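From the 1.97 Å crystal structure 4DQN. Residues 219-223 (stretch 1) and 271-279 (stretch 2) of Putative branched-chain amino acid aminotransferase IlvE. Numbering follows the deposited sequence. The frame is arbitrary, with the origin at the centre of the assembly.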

ATOM      1  N   HIS A 219     -20.892   5.202   2.793  1.00 39.59           N
ATOM      2  CA  HIS A 219     -21.059   4.251   3.895  1.00 40.01           C
ATOM      3  C   HIS A 219     -22.520   3.840   4.075  1.00 41.50           C
ATOM      4  O   HIS A 219     -23.080   3.951   5.167  1.00 37.36           O
ATOM      5  CB  HIS A 219     -20.464   4.800   5.202  1.00 37.88           C
ATOM      6  CG  HIS A 219     -18.977   4.653   5.287  1.00 40.70           C
ATOM      7  ND1 HIS A 219     -18.358   3.799   6.179  1.00 41.18           N
ATOM      8  CD2 HIS A 219     -17.980   5.233   4.574  1.00 40.25           C
ATOM      9  CE1 HIS A 219     -17.049   3.863   6.014  1.00 40.57           C
ATOM     10  NE2 HIS A 219     -16.792   4.724   5.043  1.00 39.23           N
ATOM     11  N   THR A 220     -23.129   3.367   2.991  1.00 35.95           N
ATOM     12  CA  THR A 220     -24.511   2.911   3.048  1.00 38.00           C
ATOM     13  C   THR A 220     -24.695   1.537   2.384  1.00 40.72           C
ATOM     14  O   THR A 220     -25.740   0.894   2.529  1.00 39.13           O
ATOM     15  CB  THR A 220     -25.438   3.939   2.395  1.00 43.76           C
ATOM     16  OG1 THR A 220     -26.799   3.621   2.710  1.00 56.95           O
ATOM     17  CG2 THR A 220     -25.247   3.924   0.897  1.00 39.47           C
ATOM     18  N   LYS A 221     -23.664   1.090   1.667  1.00 37.77           N
ATOM     19  CA  LYS A 221     -23.720  -0.167   0.925  1.00 37.34           C
ATOM     20  C   LYS A 221     -22.518  -1.029   1.289  1.00 39.95           C
ATOM     21  O   LYS A 221     -21.424  -0.511   1.534  1.00 36.84           O
ATOM     22  CB  LYS A 221     -23.696   0.115  -0.575  1.00 41.33           C
ATOM     23  CG  LYS A 221     -24.812   1.019  -1.062  1.00 43.59           C
ATOM     24  CD  LYS A 221     -24.559   1.477  -2.494  1.00 47.72           C
ATOM     25  CE  LYS A 221     -23.213   2.183  -2.590  1.00 51.99           C
ATOM     26  NZ  LYS A 221     -22.845   2.562  -3.983  1.00 56.22           N
ATOM     27  N   ILE A 222     -22.720  -2.340   1.328  1.00 37.15           N
ATOM     28  CA  ILE A 222     -21.652  -3.270   1.674  1.00 36.54           C
ATOM     29  C   ILE A 222     -20.663  -3.406   0.527  1.00 38.95           C
ATOM     30  O   ILE A 222     -21.056  -3.518  -0.639  1.00 36.67           O
ATOM     31  CB  ILE A 222     -22.219  -4.663   2.041  1.00 37.37           C
ATOM     32  CG1 ILE A 222     -22.989  -4.585   3.361  1.00 38.71           C
ATOM     33  CG2 ILE A 222     -21.105  -5.694   2.161  1.00 34.86           C
ATOM     34  CD1 ILE A 222     -23.600  -5.922   3.788  1.00 38.40           C
ATOM     35  N   GLU A 223     -19.377  -3.381   0.860  1.00 35.49           N
ATOM     36  CA  GLU A 223     -18.330  -3.584  -0.127  1.00 36.28           C
ATOM     37  C   GLU A 223     -17.803  -5.005  -0.050  1.00 39.66           C
ATOM     38  O   GLU A 223     -17.979  -5.807  -0.978  1.00 43.52           O
ATOM     39  CB  GLU A 223     -17.175  -2.624   0.131  1.00 42.03           C
ATOM     40  CG  GLU A 223     -17.517  -1.182  -0.136  1.00 43.30           C
ATOM     41  CD  GLU A 223     -16.987  -0.695  -1.455  1.00 43.89           C
ATOM     42  OE1 GLU A 223     -15.749  -0.648  -1.617  1.00 42.16           O
ATOM     43  OE2 GLU A 223     -17.809  -0.361  -2.332  1.00 46.32           O
ATOM     44  N   GLY A 271     -25.265  -6.578  -7.566  1.00 39.12           N
ATOM     45  CA  GLY A 271     -26.049  -5.374  -7.355  1.00 41.19           C
ATOM     46  C   GLY A 271     -25.665  -4.722  -6.046  1.00 43.94           C
ATOM     47  O   GLY A 271     -24.851  -5.268  -5.297  1.00 43.25           O
ATOM     48  N   ASP A 272     -26.224  -3.563  -5.738  1.00 44.54           N
ATOM     49  CA  ASP A 272     -25.869  -2.993  -4.451  1.00 42.52           C
ATOM     50  C   ASP A 272     -26.643  -3.660  -3.309  1.00 42.69           C
ATOM     51  O   ASP A 272     -27.742  -4.203  -3.503  1.00 38.74           O
ATOM     52  CB  ASP A 272     -25.918  -1.458  -4.434  1.00 51.07           C
ATOM     53  CG  ASP A 272     -27.246  -0.910  -4.863  1.00 50.52           C
ATOM     54  OD1 ASP A 272     -28.279  -1.536  -4.538  1.00 56.09           O
ATOM     55  OD2 ASP A 272     -27.252   0.156  -5.519  1.00 47.88           O
ATOM     56  N   VAL A 273     -26.016  -3.678  -2.141  1.00 34.58           N
ATOM     57  CA  VAL A 273     -26.566  -4.313  -0.955  1.00 37.42           C
ATOM     58  C   VAL A 273     -26.549  -3.247   0.129  1.00 36.04           C
ATOM     59  O   VAL A 273     -25.481  -2.854   0.590  1.00 33.83           O
ATOM     60  CB  VAL A 273     -25.697  -5.515  -0.516  1.00 38.09           C
ATOM     61  CG1 VAL A 273     -26.192  -6.098   0.809  1.00 33.83           C
ATOM     62  CG2 VAL A 273     -25.666  -6.594  -1.605  1.00 33.91           C
ATOM     63  N   CYS A 274     -27.720  -2.750   0.514  1.00 33.61           N
ATOM     64  CA  CYS A 274     -27.781  -1.635   1.455  1.00 41.09           C
ATOM     65  C   CYS A 274     -27.764  -2.143   2.881  1.00 36.09           C
ATOM     66  O   CYS A 274     -28.430  -3.129   3.193  1.00 35.59           O
ATOM     67  CB  CYS A 274     -29.027  -0.785   1.212  1.00 41.07           C
ATOM     68  SG  CYS A 274     -29.119  -0.169  -0.480  1.00 52.67           S
ATOM     69  N   VAL A 275     -27.006  -1.472   3.748  1.00 36.97           N
ATOM     70  CA  VAL A 275     -26.894  -1.915   5.138  1.00 36.66           C
ATOM     71  C   VAL A 275     -28.188  -1.758   5.908  1.00 41.05           C
ATOM     72  O   VAL A 275     -28.306  -2.249   7.038  1.00 39.89           O
ATOM     73  CB  VAL A 275     -25.794  -1.169   5.924  1.00 42.04           C
ATOM     74  CG1 VAL A 275     -24.451  -1.750   5.613  1.00 41.93           C
ATOM     75  CG2 VAL A 275     -25.844   0.349   5.671  1.00 38.36           C
ATOM     76  N   ASP A 276     -29.147  -1.059   5.312  1.00 37.37           N
ATOM     77  CA  ASP A 276     -30.418  -0.815   5.987  1.00 42.65           C
ATOM     78  C   ASP A 276     -31.467  -1.839   5.585  1.00 44.11           C
ATOM     79  O   ASP A 276     -32.588  -1.816   6.094  1.00 47.66           O
ATOM     80  CB  ASP A 276     -30.920   0.597   5.693  1.00 43.45           C
ATOM     81  CG  ASP A 276     -29.946   1.659   6.145  1.00 52.46           C
ATOM     82  OD1 ASP A 276     -29.820   1.868   7.375  1.00 55.96           O
ATOM     83  OD2 ASP A 276     -29.304   2.288   5.271  1.00 57.93           O
ATOM     84  N   GLU A 277     -31.091  -2.745   4.684  1.00 44.42           N
ATOM     85  CA  GLU A 277     -32.014  -3.760   4.166  1.00 45.73           C
ATOM     86  C   GLU A 277     -31.498  -5.181   4.421  1.00 45.40           C
ATOM     87  O   GLU A 277     -31.694  -6.061   3.592  1.00 45.75           O
ATOM     88  CB  GLU A 277     -32.246  -3.556   2.652  1.00 45.72           C
ATOM     89  CG  GLU A 277     -30.976  -3.771   1.796  1.00 49.73           C
ATOM     90  CD  GLU A 277     -31.201  -3.677   0.294  1.00 51.91           C
ATOM     91  OE1 GLU A 277     -32.271  -3.157  -0.124  1.00 51.09           O
ATOM     92  OE2 GLU A 277     -30.289  -4.120  -0.461  1.00 40.62           O
ATOM     93  N   LEU A 278     -30.849  -5.416   5.560  1.00 43.08           N
ATOM     94  CA  LEU A 278     -30.266  -6.738   5.825  1.00 42.55           C
ATOM     95  C   LEU A 278     -31.308  -7.857   5.934  1.00 42.44           C
ATOM     96  O   LEU A 278     -31.010  -9.016   5.635  1.00 42.83           O
ATOM     97  CB  LEU A 278     -29.365  -6.713   7.064  1.00 38.91           C
ATOM     98  CG  LEU A 278     -28.113  -5.837   6.967  1.00 40.09           C
ATOM     99  CD1 LEU A 278     -27.288  -5.916   8.237  1.00 40.13           C
ATOM    100  CD2 LEU A 278     -27.275  -6.236   5.775  1.00 39.84           C
ATOM    101  N   ASP A 279     -32.531  -7.513   6.336  1.00 42.76           N
ATOM    102  CA  ASP A 279     -33.624  -8.486   6.405  1.00 43.87           C
ATOM    103  C   ASP A 279     -34.007  -9.034   5.022  1.00 43.08           C
ATOM    104  O   ASP A 279     -34.773  -9.994   4.921  1.00 42.88           O
ATOM    105  CB  ASP A 279     -34.848  -7.864   7.082  1.00 45.97           C
ATOM    106  CG  ASP A 279     -34.977  -6.377   6.793  1.00 57.13           C
ATOM    107  OD1 ASP A 279     -35.419  -6.025   5.674  1.00 58.50           O
ATOM    108  OD2 ASP A 279     -34.629  -5.560   7.683  1.00 58.88           O
TER
HETATM  109  O   HOH W   1     -23.362  -2.875  -2.220  1.00 37.55           O

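The two stretches are joined by a single beta bridge, beside which the Ile222 side chain packs on Val273, Val275 and Leu278. Lys221 and Cys274 sit at the centre of the bridge, their CA atoms 4.4 Å apart. Two hydrogen bonds flank this pair. Val275 N donates to Thr220 O at 2.9 Å, and Ile222 N donates to Val273 O, also at 2.9 Å. Their angles at hydrogen, 169° and 163°, are close to straight.

Each of the two carbonyl oxygens takes a second, weaker approach. Cys274 CA lies 3.4 Å from Thr220 O, and Lys221 CA lies 3.2 Å from Val273 O. Both are CA-H...O contacts. They follow from the close pairing of the backbones at the bridge.

A water carries the pairing one step further. It donates to Ile222 O at 2.9 Å and accepts from Val273 N at 2.8 Å. Thus Ile222 and Val273 have both their backbone N and O atoms satisfied, partly by each other and partly through this water.

Cys274 N and O are satisfied within stretch 2. Cys274 to Glu277 form a type I turn, in which Glu277 N donates to Cys274 O at 3.1 Å. The Glu277 side chain folds back on the turn, with chi1 in p and chi2 in t. Glu277 OE2 accepts from Cys274 N at 3.1 Å, with an angle of 174°. Glutamate suits this place because its carboxylate reaches the backbone NH at the start of the turn. Cys274 therefore has both its N and its O satisfied by Glu277.

Ile222 is buried and forms the apolar centre of the contact. Its chi1 is m and its chi2 is t, an extended side chain that meets three residues. Ile222 CD1 is 4.0 Å from Val273 CG1 and 4.2 Å from Leu278 CD2. Ile222 CG1 is 3.9 Å from Val275 CG1. Branched aliphatic side chains suit this cluster, since they fill space and leave no polar group to satisfy. Val273 and Leu278 are also buried, while Val275 is partly exposed.

The more exposed side chains add looser packing. The aliphatic part of Lys221 passes Asp272, with Lys221 CD 3.8 Å from Asp272 CB. This is a contact between methylenes, with no salt bridge implied. Thr220 OG1 approaches Asp276 OD2 at 3.8 Å, too far for a hydrogen bond. Together the two stretches bury 363 Å², summed over both sides.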